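Local coordinates for redox-sensing transcriptional repressor rex (PDB 3WG9), which probably represses transcription in response to the cellular NADH/NAD(+) balance, binding DNA as a homodimer, at residues M9-I12 with R13-P16; N207-E210 with L211-L215; I118-R121 with L122-L125. All coordinates share one frame; numbering follows the deposited sequence.

From the N terminus, contact 1 (9-12 with 13-16) comes first. It spans the opening turns of helix 9-27, the first helix of the DNA-binding domain. Contact 3 (118-121 with 122-125) follows, in the loop between strands 110-117 and 132-134 of the Rossmann-type domain. Contact 2 (207-210 with 211-215) lies late in helix 195-214. All three are local: contacts 1 and 2 join neighbouring helical turns, contact 3 is a turn within a loop, and none encloses a long loop. They follow in series, without nesting or crossing, and none touches another. The centres of contacts 2 and 3 are about 51 Å apart. Contacts 1 and 2 both meet the second subunit; contact 3 touches no other chain of the assembly.

Contact 1: residues M9-I12 with R13-P16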
# COMPACT_ATOMS: atom_id res chain seq x y z
N MET B 9 -14.88 7.58 0.79
CA MET B 9 -13.61 6.88 0.82
C MET B 9 -12.46 7.80 0.28
O MET B 9 -11.32 7.71 0.72
CB MET B 9 -13.70 5.59 -0.02
CG MET B 9 -14.33 4.41 0.74
SD MET B 9 -13.37 4.00 2.24
CE MET B 9 -11.77 3.48 1.66
N ALA B 10 -12.76 8.73 -0.63
CA ALA B 10 -11.68 9.57 -1.16
C ALA B 10 -11.18 10.39 0.02
O ALA B 10 -9.96 10.55 0.23
CB ALA B 10 -12.23 10.52 -2.29
N VAL B 11 -12.11 10.89 0.83
CA VAL B 11 -11.70 11.61 2.04
C VAL B 11 -10.96 10.73 3.03
O VAL B 11 -9.89 11.09 3.54
CB VAL B 11 -12.94 12.27 2.80
CG1 VAL B 11 -12.51 12.83 4.18
CG2 VAL B 11 -13.62 13.35 1.97
N ILE B 12 -11.52 9.57 3.33
CA ILE B 12 -10.92 8.66 4.35
C ILE B 12 -9.50 8.31 3.94
O ILE B 12 -8.62 8.24 4.77
CB ILE B 12 -11.78 7.40 4.48
CG1 ILE B 12 -13.11 7.77 5.14
CG2 ILE B 12 -11.04 6.20 5.29
CD1 ILE B 12 -14.18 6.58 4.99
N ARG B 13 -9.24 8.12 2.65
CA ARG B 13 -7.88 7.75 2.23
C ARG B 13 -6.88 8.90 2.28
O ARG B 13 -5.68 8.67 2.36
CB ARG B 13 -7.84 7.18 0.80
CG ARG B 13 -8.61 5.81 0.72
CD ARG B 13 -8.17 4.96 -0.47
NE ARG B 13 -8.94 3.71 -0.53
CZ ARG B 13 -8.64 2.63 0.20
NH1 ARG B 13 -7.61 2.63 1.08
NH2 ARG B 13 -9.32 1.52 -0.00
N ARG B 14 -7.34 10.15 2.30
CA ARG B 14 -6.40 11.24 2.55
C ARG B 14 -6.03 11.38 4.01
O ARG B 14 -4.96 11.93 4.35
CB ARG B 14 -6.96 12.59 2.08
CG ARG B 14 -7.04 12.66 0.56
CD ARG B 14 -7.46 14.09 0.04
NE ARG B 14 -8.86 14.42 0.30
CZ ARG B 14 -9.85 14.25 -0.55
NH1 ARG B 14 -9.62 13.69 -1.75
NH2 ARG B 14 -11.08 14.62 -0.21
N LEU B 15 -6.94 10.99 4.91
CA LEU B 15 -6.67 11.24 6.35
C LEU B 15 -5.39 10.62 6.91
O LEU B 15 -4.70 11.24 7.73
CB LEU B 15 -7.87 10.85 7.24
CG LEU B 15 -9.22 11.55 6.92
CD1 LEU B 15 -10.39 10.96 7.71
CD2 LEU B 15 -9.10 13.08 7.26
N PRO B 16 -5.10 9.33 6.59
CA PRO B 16 -3.81 8.80 7.05
C PRO B 16 -2.60 9.53 6.46
O PRO B 16 -1.57 9.56 7.13
CB PRO B 16 -3.84 7.31 6.66
CG PRO B 16 -5.38 7.04 6.45
CD PRO B 16 -5.88 8.33 5.85
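M9 and R13 lie one turn apart on helix 9-27, and their side chains cross obliquely. The methyl of M9 does the touching. It sits over one face of the R13 guanidinium, near its rim, with CE 3.5 Å from R13 NH2. The M9 chain bends at chi2 (-60°) and again at chi3 (-63°), which folds CE back onto the arginine. R13 itself runs extended from CG to NE. Its NH2 makes a salt bridge to E191, and a bound sulfate lies near the side chain.

R14 turns the other way. Its bend at chi3 (-72°) brings the guanidinium back over the preceding turn. There A10 O stands above the centre of the group, 3.7 Å from its plane. V11 CG2 reaches R14 NH2 at 3.6 Å. The NE of R14 is salt-bridged to D52.

R13 N bonds to M9 O at 2.9 Å. L15 N reaches V11 O at 3.3 Å, and the L15 side chain rests CG against that same oxygen. R14 N and L15 N also make weak bonds to V11 O and I12 O, three residues back. P16 has no N-H to give, so the helix kinks here; its CD stands in the place of that hydrogen, 2.9 Å from I12 O, a close contact.

V11 and R14 face helix 46-54 of the predicted helix-turn-helix region, at D52 and Q48. L15 packs on L75 and I78 of helix 68-78, and E191 ties R13 to strand 189-192. M9, I12 and P16 rest on R205, Y204 and D197 of helix 195-214 of the second subunit.

Contact 2: residues N207-E210 with L211-L215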
# COMPACT_ATOMS: atom_id res chain seq x y z
N ASN B 207 8.87 6.32 -17.55
CA ASN B 207 8.50 6.51 -18.96
C ASN B 207 7.84 7.80 -19.28
O ASN B 207 7.52 8.05 -20.46
CB ASN B 207 7.58 5.38 -19.44
CG ASN B 207 8.33 4.12 -19.60
OD1 ASN B 207 9.20 4.01 -20.46
ND2 ASN B 207 8.08 3.18 -18.70
N GLU B 208 7.61 8.62 -18.27
CA GLU B 208 6.81 9.79 -18.51
C GLU B 208 7.39 10.71 -19.61
O GLU B 208 6.64 11.19 -20.48
CB GLU B 208 6.61 10.61 -17.25
CG GLU B 208 5.56 11.71 -17.48
CD GLU B 208 5.26 12.55 -16.25
OE1 GLU B 208 6.21 13.03 -15.62
OE2 GLU B 208 4.08 12.69 -15.88
N GLU B 209 8.70 10.97 -19.56
CA GLU B 209 9.24 11.99 -20.45
C GLU B 209 9.14 11.46 -21.86
O GLU B 209 8.72 12.18 -22.77
CB GLU B 209 10.68 12.39 -20.12
CG GLU B 209 11.59 11.19 -19.94
CD GLU B 209 13.00 11.36 -20.53
OE1 GLU B 209 13.55 12.49 -20.49
OE2 GLU B 209 13.55 10.32 -20.99
N GLU B 210 9.50 10.20 -22.05
CA GLU B 210 9.21 9.55 -23.30
C GLU B 210 7.76 9.73 -23.73
O GLU B 210 7.49 10.17 -24.86
CB GLU B 210 9.60 8.08 -23.24
CG GLU B 210 9.89 7.46 -24.60
CD GLU B 210 9.60 5.96 -24.66
OE1 GLU B 210 8.65 5.49 -23.99
OE2 GLU B 210 10.31 5.25 -25.42
N LEU B 211 6.82 9.41 -22.86
CA LEU B 211 5.40 9.44 -23.20
C LEU B 211 4.99 10.79 -23.78
O LEU B 211 4.19 10.84 -24.72
CB LEU B 211 4.55 9.15 -21.97
CG LEU B 211 3.02 9.20 -21.97
CD1 LEU B 211 2.42 8.18 -22.94
CD2 LEU B 211 2.45 8.99 -20.51
N PHE B 212 5.47 11.87 -23.18
CA PHE B 212 5.15 13.21 -23.63
C PHE B 212 6.08 13.72 -24.73
O PHE B 212 5.89 14.82 -25.21
CB PHE B 212 5.14 14.20 -22.46
CG PHE B 212 3.95 14.06 -21.61
CD1 PHE B 212 2.79 14.74 -21.91
CD2 PHE B 212 3.95 13.16 -20.54
CE1 PHE B 212 1.65 14.57 -21.14
CE2 PHE B 212 2.83 13.00 -19.76
CZ PHE B 212 1.67 13.70 -20.03
N LYS B 213 7.14 12.97 -25.05
CA LYS B 213 7.99 13.24 -26.20
C LYS B 213 7.36 12.48 -27.38
O LYS B 213 7.21 13.03 -28.46
CB LYS B 213 9.39 12.66 -25.97
CG LYS B 213 10.57 13.60 -25.77
CD LYS B 213 11.88 12.78 -25.86
CE LYS B 213 11.87 11.62 -24.83
NZ LYS B 213 12.26 10.24 -25.30
N LYS B 214 7.02 11.22 -27.16
CA LYS B 214 6.18 10.44 -28.08
C LYS B 214 4.94 11.27 -28.46
O LYS B 214 5.00 12.08 -29.40
CB LYS B 214 5.73 9.12 -27.43
CG LYS B 214 6.61 7.91 -27.75
CD LYS B 214 5.77 6.63 -27.77
CE LYS B 214 5.19 6.29 -26.39
NZ LYS B 214 6.08 5.31 -25.71
N LEU B 215 3.86 11.08 -27.72
CA LEU B 215 2.60 11.82 -27.90
C LEU B 215 2.63 12.81 -29.07
O LEU B 215 2.15 13.94 -28.95
CB LEU B 215 2.21 12.55 -26.62
CG LEU B 215 1.10 11.91 -25.80
CD1 LEU B 215 0.82 12.75 -24.55
CD2 LEU B 215 -0.17 11.77 -26.65
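Late in helix 195-214, E210 and K214 form an i to i+4 salt bridge. K214 NZ lies 3.1 Å from E210 OE1 and comes from above the carboxylate plane. E210 reaches straight out from the helix (chi1 -156°), and K214, bent along its length, curls back so that NZ meets OE1. K213 crosses E210 at about a right angle, with NZ 3.7 Å from E210 CG. The backbone O of E210 is gripped twice. K214 N approaches it nearly end-on at 2.6 Å, and K213 N comes from above the carbonyl plane.

This helix belongs to the dimer interface, consistent with the swapped C-terminal helix of Rex repressors. E210 OE1 is also salt-bridged to K83 of the second subunit. An alanine here has no carboxylate, and K214 and K83 of the second subunit would probably be left without the charge they share.

On another side of the helix, E208 meets F212. E208 CG lies 3.7 Å from F212 CD2, and the carboxylate and ring planes stand 75° apart. E208 O sits in the plane of the ring at its edge, 3.3 Å from F212 CD2. The same oxygen accepts F212 N at 3.0 Å. The E208 carboxylate takes I6 N and V7 N of the second subunit and Y204 OH of its own chain, while F212 packs on V7 of that subunit.

Contact 3: residues I118-R121 with L122-L125; sequences INPR and LFGL
F123 turns its ring under P120, and the touching atom is the alpha carbon of the proline. P120 CA stands over the ring centre of F123, 3.5 Å from the centroid and 13° off the ring normal. This is a CH-pi contact made by a backbone carbon. F123 CG is anti to its carbonyl carbon (chi1 -56°), which swings the ring back beneath the preceding residues. Its CE1 comes 3.1 Å from N119 O, and P120 CB adds an apolar touch at CE2. F123 N makes a weak bond of 3.3 Å to P120 O.

L122 packs beside the turn. Its N bonds to N119 O at 2.8 Å. Its CG lies 4.1 Å from N119 CB. R121 crosses L122 at a slant: the arginine chain bends at chi3 (60°), and its CB and NE both come 3.9 Å from L122 CD2. L122 also rests on V132, and F123 on D134, which ties the turn to strand 132-134.

N119 fixes the start of the turn. Its OD1 accepts R121 N at 3.1 Å, from above the amide carbonyl plane, and N119 N bonds to D117 OD2. N119 to R121 form an Asx turn, at the start of the loop just after the second strand of a Rossmann-type fold. D117, at the end of that strand, binds NADH in this protein.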
# COMPACT_ATOMS: atom_id res chain seq x y z
N ILE B 118 -2.21 -23.76 7.38
CA ILE B 118 -2.77 -25.04 6.98
C ILE B 118 -1.78 -26.19 7.20
O ILE B 118 -2.15 -27.37 7.16
CB ILE B 118 -3.25 -24.93 5.50
CG1 ILE B 118 -4.17 -26.07 5.06
CG2 ILE B 118 -2.08 -24.78 4.50
CD1 ILE B 118 -3.94 -26.41 3.56
N ASN B 119 -0.51 -25.84 7.36
CA ASN B 119 0.57 -26.83 7.52
C ASN B 119 0.74 -27.40 8.94
O ASN B 119 1.28 -26.72 9.82
CB ASN B 119 1.87 -26.17 7.13
CG ASN B 119 2.97 -27.18 6.87
OD1 ASN B 119 2.85 -28.34 7.24
ND2 ASN B 119 4.05 -26.74 6.30
N PRO B 120 0.34 -28.67 9.15
CA PRO B 120 0.48 -29.35 10.44
C PRO B 120 1.85 -29.14 11.10
O PRO B 120 1.94 -29.13 12.34
CB PRO B 120 0.32 -30.84 10.07
CG PRO B 120 -0.60 -30.79 8.87
CD PRO B 120 -0.03 -29.63 8.09
N ARG B 121 2.87 -28.97 10.28
CA ARG B 121 4.24 -28.77 10.74
C ARG B 121 4.32 -27.63 11.71
O ARG B 121 5.11 -27.69 12.64
CB ARG B 121 5.20 -28.40 9.60
CG ARG B 121 6.28 -29.45 9.24
CD ARG B 121 7.27 -28.85 8.26
NE ARG B 121 7.92 -27.69 8.87
CZ ARG B 121 8.87 -27.76 9.81
NH1 ARG B 121 9.39 -28.94 10.21
NH2 ARG B 121 9.35 -26.65 10.35
N LEU B 122 3.63 -26.55 11.42
CA LEU B 122 3.86 -25.32 12.17
C LEU B 122 3.04 -25.23 13.43
O LEU B 122 3.36 -24.43 14.29
CB LEU B 122 3.66 -24.10 11.30
CG LEU B 122 4.24 -24.30 9.91
CD1 LEU B 122 3.96 -23.05 9.11
CD2 LEU B 122 5.74 -24.59 9.98
N PHE B 123 2.00 -26.04 13.55
CA PHE B 123 1.15 -25.99 14.72
C PHE B 123 1.92 -26.00 16.02
O PHE B 123 2.25 -27.07 16.57
CB PHE B 123 0.14 -27.11 14.66
CG PHE B 123 -0.67 -27.10 13.42
CD1 PHE B 123 -0.56 -26.04 12.51
CD2 PHE B 123 -1.58 -28.11 13.17
CE1 PHE B 123 -1.29 -26.03 11.36
CE2 PHE B 123 -2.33 -28.10 12.01
CZ PHE B 123 -2.19 -27.06 11.11
N GLY B 124 2.30 -24.81 16.48
CA GLY B 124 2.93 -24.68 17.77
C GLY B 124 4.13 -23.78 17.69
O GLY B 124 4.57 -23.29 18.72
N LEU B 125 4.66 -23.52 16.51
CA LEU B 125 5.70 -22.49 16.41
C LEU B 125 5.26 -21.30 17.22
O LEU B 125 4.05 -21.14 17.48
CB LEU B 125 5.92 -22.01 14.95
CG LEU B 125 6.79 -20.76 14.62
CD1 LEU B 125 8.34 -20.97 14.44
CD2 LEU B 125 6.32 -20.03 13.38